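Local coordinates for isomaltodextranase (Arthrobacter globiformis, PDB 5AWO), which hydrolyses alpha-1,6-glucosidic linkages in polysaccharides such as dextran, releasing successive isomaltose units from the non-reducing chain ends, at residues Q310-T322 and M332-A344. Residues are numbered along the deposited sequence; the frame is centred on the assembly and turned at random.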
ATOM      1  N   GLN A 310      -3.738   5.946  -3.854  1.00 14.83           N
ATOM      2  CA  GLN A 310      -4.475   5.622  -2.627  1.00 14.47           C
ATOM      3  C   GLN A 310      -3.462   5.043  -1.619  1.00 13.97           C
ATOM      4  O   GLN A 310      -2.458   5.678  -1.384  1.00 15.51           O
ATOM      5  CB  GLN A 310      -5.675   4.717  -2.947  1.00 15.46           C
ATOM      6  CG  GLN A 310      -6.619   5.323  -3.987  1.00 15.58           C
ATOM      7  CD  GLN A 310      -7.178   6.676  -3.549  1.00 16.36           C
ATOM      8  OE1 GLN A 310      -7.648   6.826  -2.405  1.00 16.03           O
ATOM      9  NE2 GLN A 310      -7.136   7.655  -4.463  1.00 16.40           N
ATOM     10  N   LEU A 311      -3.666   3.824  -1.107  1.00 14.47           N
ATOM     11  CA  LEU A 311      -2.706   3.234  -0.186  1.00 13.98           C
ATOM     12  C   LEU A 311      -2.076   1.973  -0.792  1.00 13.22           C
ATOM     13  O   LEU A 311      -2.723   1.225  -1.553  1.00 13.84           O
ATOM     14  CB  LEU A 311      -3.378   2.863   1.123  1.00 14.52           C
ATOM     15  CG  LEU A 311      -3.604   4.022   2.092  1.00 14.30           C
ATOM     16  CD1 LEU A 311      -4.583   3.621   3.163  1.00 14.71           C
ATOM     17  CD2 LEU A 311      -2.281   4.482   2.684  1.00 14.83           C
ATOM     18  N   ILE A 312      -0.825   1.748  -0.444  1.00 13.22           N
ATOM     19  CA  ILE A 312      -0.195   0.437  -0.607  1.00 12.96           C
ATOM     20  C   ILE A 312      -0.480  -0.408   0.639  1.00 13.04           C
ATOM     21  O   ILE A 312      -0.256   0.034   1.767  1.00 13.33           O
ATOM     22  CB  ILE A 312       1.316   0.573  -0.874  1.00 12.56           C
ATOM     23  CG1 ILE A 312       1.565   1.194  -2.249  1.00 13.59           C
ATOM     24  CG2 ILE A 312       2.013  -0.787  -0.800  1.00 13.40           C
ATOM     25  CD1 ILE A 312       2.926   1.755  -2.469  1.00 14.18           C
ATOM     26  N   LEU A 313      -1.053  -1.589   0.445  1.00 12.95           N
ATOM     27  CA  LEU A 313      -1.339  -2.491   1.562  1.00 12.64           C
ATOM     28  C   LEU A 313      -0.115  -3.316   1.930  1.00 12.42           C
ATOM     29  O   LEU A 313       0.553  -3.871   1.073  1.00 12.63           O
ATOM     30  CB  LEU A 313      -2.535  -3.380   1.219  1.00 12.49           C
ATOM     31  CG  LEU A 313      -3.784  -2.671   0.713  1.00 13.39           C
ATOM     32  CD1 LEU A 313      -4.929  -3.654   0.528  1.00 14.11           C
ATOM     33  CD2 LEU A 313      -4.221  -1.524   1.616  1.00 13.19           C
ATOM     34  N   ASP A 314       0.163  -3.359   3.227  1.00 11.52           N
ATOM     35  CA  ASP A 314       1.377  -3.939   3.770  1.00 11.79           C
ATOM     36  C   ASP A 314       1.056  -5.222   4.506  1.00 11.87           C
ATOM     37  O   ASP A 314       0.438  -5.181   5.552  1.00 11.51           O
ATOM     38  CB  ASP A 314       2.030  -2.888   4.683  1.00 12.05           C
ATOM     39  CG  ASP A 314       3.281  -3.363   5.418  1.00 12.63           C
ATOM     40  OD1 ASP A 314       3.781  -4.464   5.174  1.00 12.53           O
ATOM     41  OD2 ASP A 314       3.764  -2.567   6.273  1.00 13.31           O
ATOM     42  N   GLY A 315       1.496  -6.352   3.941  1.00 12.48           N
ATOM     43  CA  GLY A 315       1.323  -7.658   4.565  1.00 12.02           C
ATOM     44  C   GLY A 315       2.429  -8.082   5.494  1.00 11.78           C
ATOM     45  O   GLY A 315       2.507  -9.247   5.862  1.00 11.96           O
ATOM     46  N   ASP A 316       3.281  -7.141   5.896  1.00 11.88           N
ATOM     47  CA  ASP A 316       4.318  -7.346   6.908  1.00 12.59           C
ATOM     48  C   ASP A 316       5.506  -8.111   6.358  1.00 12.55           C
ATOM     49  O   ASP A 316       5.935  -7.814   5.228  1.00 13.52           O
ATOM     50  CB  ASP A 316       3.766  -7.897   8.237  1.00 12.42           C
ATOM     51  CG  ASP A 316       4.608  -7.476   9.426  1.00 12.78           C
ATOM     52  OD1 ASP A 316       4.999  -6.290   9.481  1.00 12.84           O
ATOM     53  OD2 ASP A 316       4.807  -8.326  10.346  1.00 13.66           O
ATOM     54  N   PHE A 317       6.051  -9.070   7.104  1.00 12.38           N
ATOM     55  CA  PHE A 317       7.336  -9.658   6.783  1.00 11.91           C
ATOM     56  C   PHE A 317       7.203 -11.087   6.327  1.00 12.20           C
ATOM     57  O   PHE A 317       6.362 -11.828   6.855  1.00 13.08           O
ATOM     58  CB  PHE A 317       8.252  -9.647   8.010  1.00 12.52           C
ATOM     59  CG  PHE A 317       8.453  -8.280   8.581  1.00 12.82           C
ATOM     60  CD1 PHE A 317       8.816  -7.215   7.765  1.00 12.98           C
ATOM     61  CD2 PHE A 317       8.296  -8.051   9.926  1.00 13.10           C
ATOM     62  CE1 PHE A 317       8.983  -5.930   8.298  1.00 13.38           C
ATOM     63  CE2 PHE A 317       8.490  -6.774  10.464  1.00 13.72           C
ATOM     64  CZ  PHE A 317       8.808  -5.712   9.646  1.00 13.12           C
ATOM     65  N   MET A 318       7.976 -11.419   5.299  1.00 12.03           N
ATOM     66  CA  MET A 318       8.082 -12.791   4.802  1.00 12.05           C
ATOM     67  C   MET A 318       9.188 -13.524   5.564  1.00 12.57           C
ATOM     68  O   MET A 318      10.341 -13.092   5.575  1.00 13.32           O
ATOM     69  CB  MET A 318       8.348 -12.809   3.296  1.00 12.47           C
ATOM     70  CG  MET A 318       7.179 -12.272   2.516  1.00 12.52           C
ATOM     71  SD  MET A 318       7.377 -12.395   0.740  1.00 13.70           S
ATOM     72  CE  MET A 318       8.520 -11.053   0.457  1.00 15.46           C
ATOM     73  N   ARG A 319       8.804 -14.641   6.179  1.00 12.39           N
ATOM     74  CA  ARG A 319       9.719 -15.456   6.981  1.00 12.83           C
ATOM     75  C   ARG A 319       9.739 -16.864   6.321  1.00 13.12           C
ATOM     76  O   ARG A 319       9.001 -17.789   6.696  1.00 13.13           O
ATOM     77  CB  ARG A 319       9.295 -15.495   8.435  1.00 13.36           C
ATOM     78  CG  ARG A 319       9.200 -14.119   9.111  1.00 13.04           C
ATOM     79  CD  ARG A 319       9.115 -14.226  10.640  1.00 13.81           C
ATOM     80  NE  ARG A 319      10.372 -14.755  11.118  1.00 14.18           N
ATOM     81  CZ  ARG A 319      10.566 -15.434  12.243  1.00 15.15           C
ATOM     82  NH1 ARG A 319       9.622 -15.571  13.168  1.00 14.49           N
ATOM     83  NH2 ARG A 319      11.766 -15.945  12.450  1.00 16.92           N
ATOM     84  N   ALA A 320      10.485 -16.968   5.236  1.00 13.17           N
ATOM     85  CA  ALA A 320      10.350 -18.163   4.363  1.00 14.24           C
ATOM     86  C   ALA A 320      10.596 -19.463   5.103  1.00 14.42           C
ATOM     87  O   ALA A 320       9.891 -20.464   4.894  1.00 14.91           O
ATOM     88  CB  ALA A 320      11.280 -18.069   3.171  1.00 14.84           C
ATOM     89  N   SER A 321      11.600 -19.478   5.966  1.00 16.29           N
ATOM     90  CA  SER A 321      12.007 -20.687   6.707  0.50 16.71           C
ATOM     91  C   SER A 321      10.991 -21.134   7.738  1.00 17.02           C
ATOM     92  O   SER A 321      11.076 -22.240   8.273  1.00 17.96           O
ATOM     93  CB  SER A 321      13.325 -20.451   7.442  0.50 17.97           C
ATOM     94  OG  SER A 321      13.108 -19.686   8.611  0.50 17.80           O
ATOM     95  N   THR A 322      10.021 -20.276   8.054  1.00 14.86           N
ATOM     96  CA  THR A 322       8.997 -20.639   9.035  1.00 14.31           C
ATOM     97  C   THR A 322       7.844 -21.464   8.474  1.00 14.63           C
ATOM     98  O   THR A 322       6.999 -21.915   9.241  1.00 16.00           O
ATOM     99  CB  THR A 322       8.403 -19.413   9.750  1.00 14.54           C
ATOM    100  OG1 THR A 322       7.610 -18.623   8.846  1.00 14.48           O
ATOM    101  CG2 THR A 322       9.502 -18.563  10.372  1.00 15.03           C
ATOM    102  N   MET A 332       3.095 -17.618   0.002  1.00 12.14           N
ATOM    103  CA  MET A 332       3.470 -16.407   0.738  1.00 12.32           C
ATOM    104  C   MET A 332       3.876 -15.295  -0.237  1.00 12.40           C
ATOM    105  O   MET A 332       3.347 -14.175  -0.197  1.00 12.32           O
ATOM    106  CB  MET A 332       4.621 -16.761   1.707  1.00 13.26           C
ATOM    107  CG  MET A 332       5.234 -15.585   2.437  1.00 13.72           C
ATOM    108  SD  MET A 332       6.835 -15.996   3.134  1.00 15.04           S
ATOM    109  CE  MET A 332       7.792 -16.099   1.657  1.00 14.81           C
ATOM    110  N   MET A 333       4.849 -15.610  -1.096  1.00 12.33           N
ATOM    111  CA  MET A 333       5.380 -14.603  -2.007  1.00 13.14           C
ATOM    112  C   MET A 333       4.303 -14.169  -3.000  1.00 12.96           C
ATOM    113  O   MET A 333       4.098 -12.977  -3.247  1.00 13.06           O
ATOM    114  CB  MET A 333       6.577 -15.173  -2.745  1.00 13.89           C
ATOM    115  CG  MET A 333       7.250 -14.219  -3.715  1.00 14.72           C
ATOM    116  SD  MET A 333       8.014 -12.834  -2.829  1.00 15.86           S
ATOM    117  CE  MET A 333       8.790 -11.942  -4.185  1.00 14.77           C
ATOM    118  N   ASN A 334       3.545 -15.125  -3.529  1.00 12.53           N
ATOM    119  CA  ASN A 334       2.528 -14.810  -4.524  1.00 12.95           C
ATOM    120  C   ASN A 334       1.431 -13.891  -3.970  1.00 12.97           C
ATOM    121  O   ASN A 334       0.912 -13.006  -4.684  1.00 13.55           O
ATOM    122  CB  ASN A 334       1.885 -16.094  -5.061  1.00 13.06           C
ATOM    123  CG  ASN A 334       2.781 -16.887  -5.991  1.00 13.75           C
ATOM    124  OD1 ASN A 334       3.767 -16.369  -6.530  1.00 14.53           O
ATOM    125  ND2 ASN A 334       2.448 -18.170  -6.177  1.00 13.42           N
ATOM    126  N   LEU A 335       1.065 -14.061  -2.706  1.00 12.53           N
ATOM    127  CA  LEU A 335       0.063 -13.188  -2.109  1.00 12.09           C
ATOM    128  C   LEU A 335       0.570 -11.758  -1.994  1.00 12.43           C
ATOM    129  O   LEU A 335      -0.152 -10.807  -2.311  1.00 12.46           O
ATOM    130  CB  LEU A 335      -0.347 -13.708  -0.716  1.00 13.04           C
ATOM    131  CG  LEU A 335      -1.397 -12.862   0.018  1.00 13.14           C
ATOM    132  CD1 LEU A 335      -2.721 -12.755  -0.726  1.00 13.36           C
ATOM    133  CD2 LEU A 335      -1.641 -13.422   1.443  1.00 13.00           C
ATOM    134  N   MET A 336       1.799 -11.591  -1.524  1.00 12.41           N
ATOM    135  CA  MET A 336       2.357 -10.240  -1.373  1.00 12.35           C
ATOM    136  C   MET A 336       2.416  -9.549  -2.734  1.00 12.63           C
ATOM    137  O   MET A 336       2.044  -8.372  -2.870  1.00 12.52           O
ATOM    138  CB  MET A 336       3.763 -10.265  -0.735  1.00 12.32           C
ATOM    139  CG  MET A 336       3.856 -10.943   0.632  1.00 12.88           C
ATOM    140  SD  MET A 336       2.778 -10.194   1.869  1.00 13.38           S
ATOM    141  CE  MET A 336       3.205 -11.249   3.249  1.00 13.47           C
ATOM    142  N   VAL A 337       2.882 -10.280  -3.736  1.00 12.53           N
ATOM    143  CA  VAL A 337       2.986  -9.700  -5.073  1.00 12.64           C
ATOM    144  C   VAL A 337       1.596  -9.394  -5.651  1.00 13.05           C
ATOM    145  O   VAL A 337       1.345  -8.301  -6.211  1.00 13.71           O
ATOM    146  CB  VAL A 337       3.802 -10.607  -6.023  1.00 12.88           C
ATOM    147  CG1 VAL A 337       3.707 -10.140  -7.473  1.00 13.82           C
ATOM    148  CG2 VAL A 337       5.224 -10.677  -5.545  1.00 13.36           C
ATOM    149  N   ALA A 338       0.656 -10.324  -5.530  1.00 12.80           N
ATOM    150  CA  ALA A 338      -0.697 -10.111  -6.044  1.00 13.35           C
ATOM    151  C   ALA A 338      -1.305  -8.832  -5.487  1.00 13.47           C
ATOM    152  O   ALA A 338      -2.005  -8.088  -6.200  1.00 14.13           O
ATOM    153  CB  ALA A 338      -1.587 -11.301  -5.735  1.00 13.80           C
ATOM    154  N   ALA A 339      -1.061  -8.558  -4.208  1.00 12.91           N
ATOM    155  CA  ALA A 339      -1.694  -7.444  -3.548  1.00 13.58           C
ATOM    156  C   ALA A 339      -0.935  -6.118  -3.700  1.00 13.35           C
ATOM    157  O   ALA A 339      -1.424  -5.061  -3.256  1.00 14.64           O
ATOM    158  CB  ALA A 339      -1.876  -7.774  -2.074  1.00 13.83           C
ATOM    159  N   GLY A 340       0.217  -6.130  -4.370  1.00 13.09           N
ATOM    160  CA  GLY A 340       1.022  -4.919  -4.510  1.00 14.25           C
ATOM    161  C   GLY A 340       1.752  -4.506  -3.263  1.00 14.11           C
ATOM    162  O   GLY A 340       2.226  -3.372  -3.127  1.00 12.99           O
ATOM    163  N   SER A 341       1.906  -5.430  -2.329  1.00 12.82           N
ATOM    164  CA  SER A 341       2.518  -5.129  -1.055  1.00 12.84           C
ATOM    165  C   SER A 341       3.998  -4.892  -1.184  1.00 12.74           C
ATOM    166  O   SER A 341       4.641  -5.385  -2.102  1.00 13.13           O
ATOM    167  CB  SER A 341       2.307  -6.345  -0.135  1.00 13.30           C
ATOM    168  OG  SER A 341       2.879  -6.227   1.161  1.00 12.35           O
ATOM    169  N   PRO A 342       4.590  -4.213  -0.193  1.00 12.58           N
ATOM    170  CA  PRO A 342       6.037  -4.375  -0.006  1.00 12.88           C
ATOM    171  C   PRO A 342       6.454  -5.846   0.021  1.00 12.72           C
ATOM    172  O   PRO A 342       5.674  -6.715   0.481  1.00 13.00           O
ATOM    173  CB  PRO A 342       6.285  -3.773   1.383  1.00 12.94           C
ATOM    174  CG  PRO A 342       4.944  -3.812   2.047  1.00 12.43           C
ATOM    175  CD  PRO A 342       3.985  -3.501   0.944  1.00 12.42           C
ATOM    176  N   LEU A 343       7.658  -6.100  -0.463  1.00 12.45           N
ATOM    177  CA  LEU A 343       8.249  -7.439  -0.451  1.00 12.01           C
ATOM    178  C   LEU A 343       9.368  -7.353   0.551  1.00 12.08           C
ATOM    179  O   LEU A 343      10.473  -6.912   0.223  1.00 13.25           O
ATOM    180  CB  LEU A 343       8.726  -7.844  -1.857  1.00 12.30           C
ATOM    181  CG  LEU A 343       7.646  -7.741  -2.938  1.00 12.72           C
ATOM    182  CD1 LEU A 343       8.223  -8.063  -4.307  1.00 13.15           C
ATOM    183  CD2 LEU A 343       6.427  -8.599  -2.635  1.00 13.48           C
ATOM    184  N   ALA A 344       9.080  -7.717   1.801  1.00 12.36           N
ATOM    185  CA  ALA A 344       9.938  -7.510   2.940  1.00 12.77           C
ATOM    186  C   ALA A 344      10.447  -8.849   3.453  1.00 12.58           C
ATOM    187  O   ALA A 344       9.716  -9.597   4.132  1.00 13.37           O
ATOM    188  CB  ALA A 344       9.178  -6.763   4.019  1.00 13.47           C
TER
HETATM  189  O   HOH W   1      -1.541  -2.383  -2.330  1.00 13.75           O
HETATM  190  O   HOH W   2       6.418  -8.674   2.511  1.00 13.10           O
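Ser341 and Gly315 form the first polar link between 310-322 and 332-344. Gly315 N donates to Ser341 OG over 3.1 Å in an almost straight bond, 178° at the hydrogen. Ser341 OG lies anti to its own backbone N (chi1 179°) and donates in turn to Pro342 O, on a lone pair in the carbonyl plane. The hydroxyl thus relays between the two backbones; with an alanine here, Gly315 N is likely to lose this acceptor and Pro342 O one of its donors. A second direct bond runs from Met318 N to Ala344 O, 2.8 Å. One water adds a bridge, donating to Asp316 O and Pro342 O and accepting from Ala344 N. Another links Leu313 N to Ala339 O.

Met318 supplies the main apolar contact. Its CB meets Met332 SD at 3.5 Å. Its SD lies 3.7 Å from Met333 SD and also touches Met336 CG. A bend at chi3 (-76°) brings its CE against the backbone at Leu343 and Ala344. Met336 CE reaches Gly315 O at 3.4 Å. Ala344 CB meets the edge of the Phe317 ring, and Pro342 CG lies 3.4 Å from Asp314 OD1.

Asp314 OD1 accepts from Asp316 N, closing an Asx turn. Asp314 OD2 is salt-bridged to Arg199, and Asp316 OD1 to Arg265 and Arg199. A Schellman motif at Gly340, where the chain leaves helical geometry with positive phi, leads into Ser341.

The contact closes the TIM barrel of this GH27 enzyme. Strands 312-314 and 343-345 are the seventh and eighth, joined through helix 326-339 in a beta-alpha-beta crossover. Strand 263-265 flanks strand 312-314, strand 39-42 flanks strand 343-345, and helix 295-302 packs beside the Leu313 and Ser341 side chains.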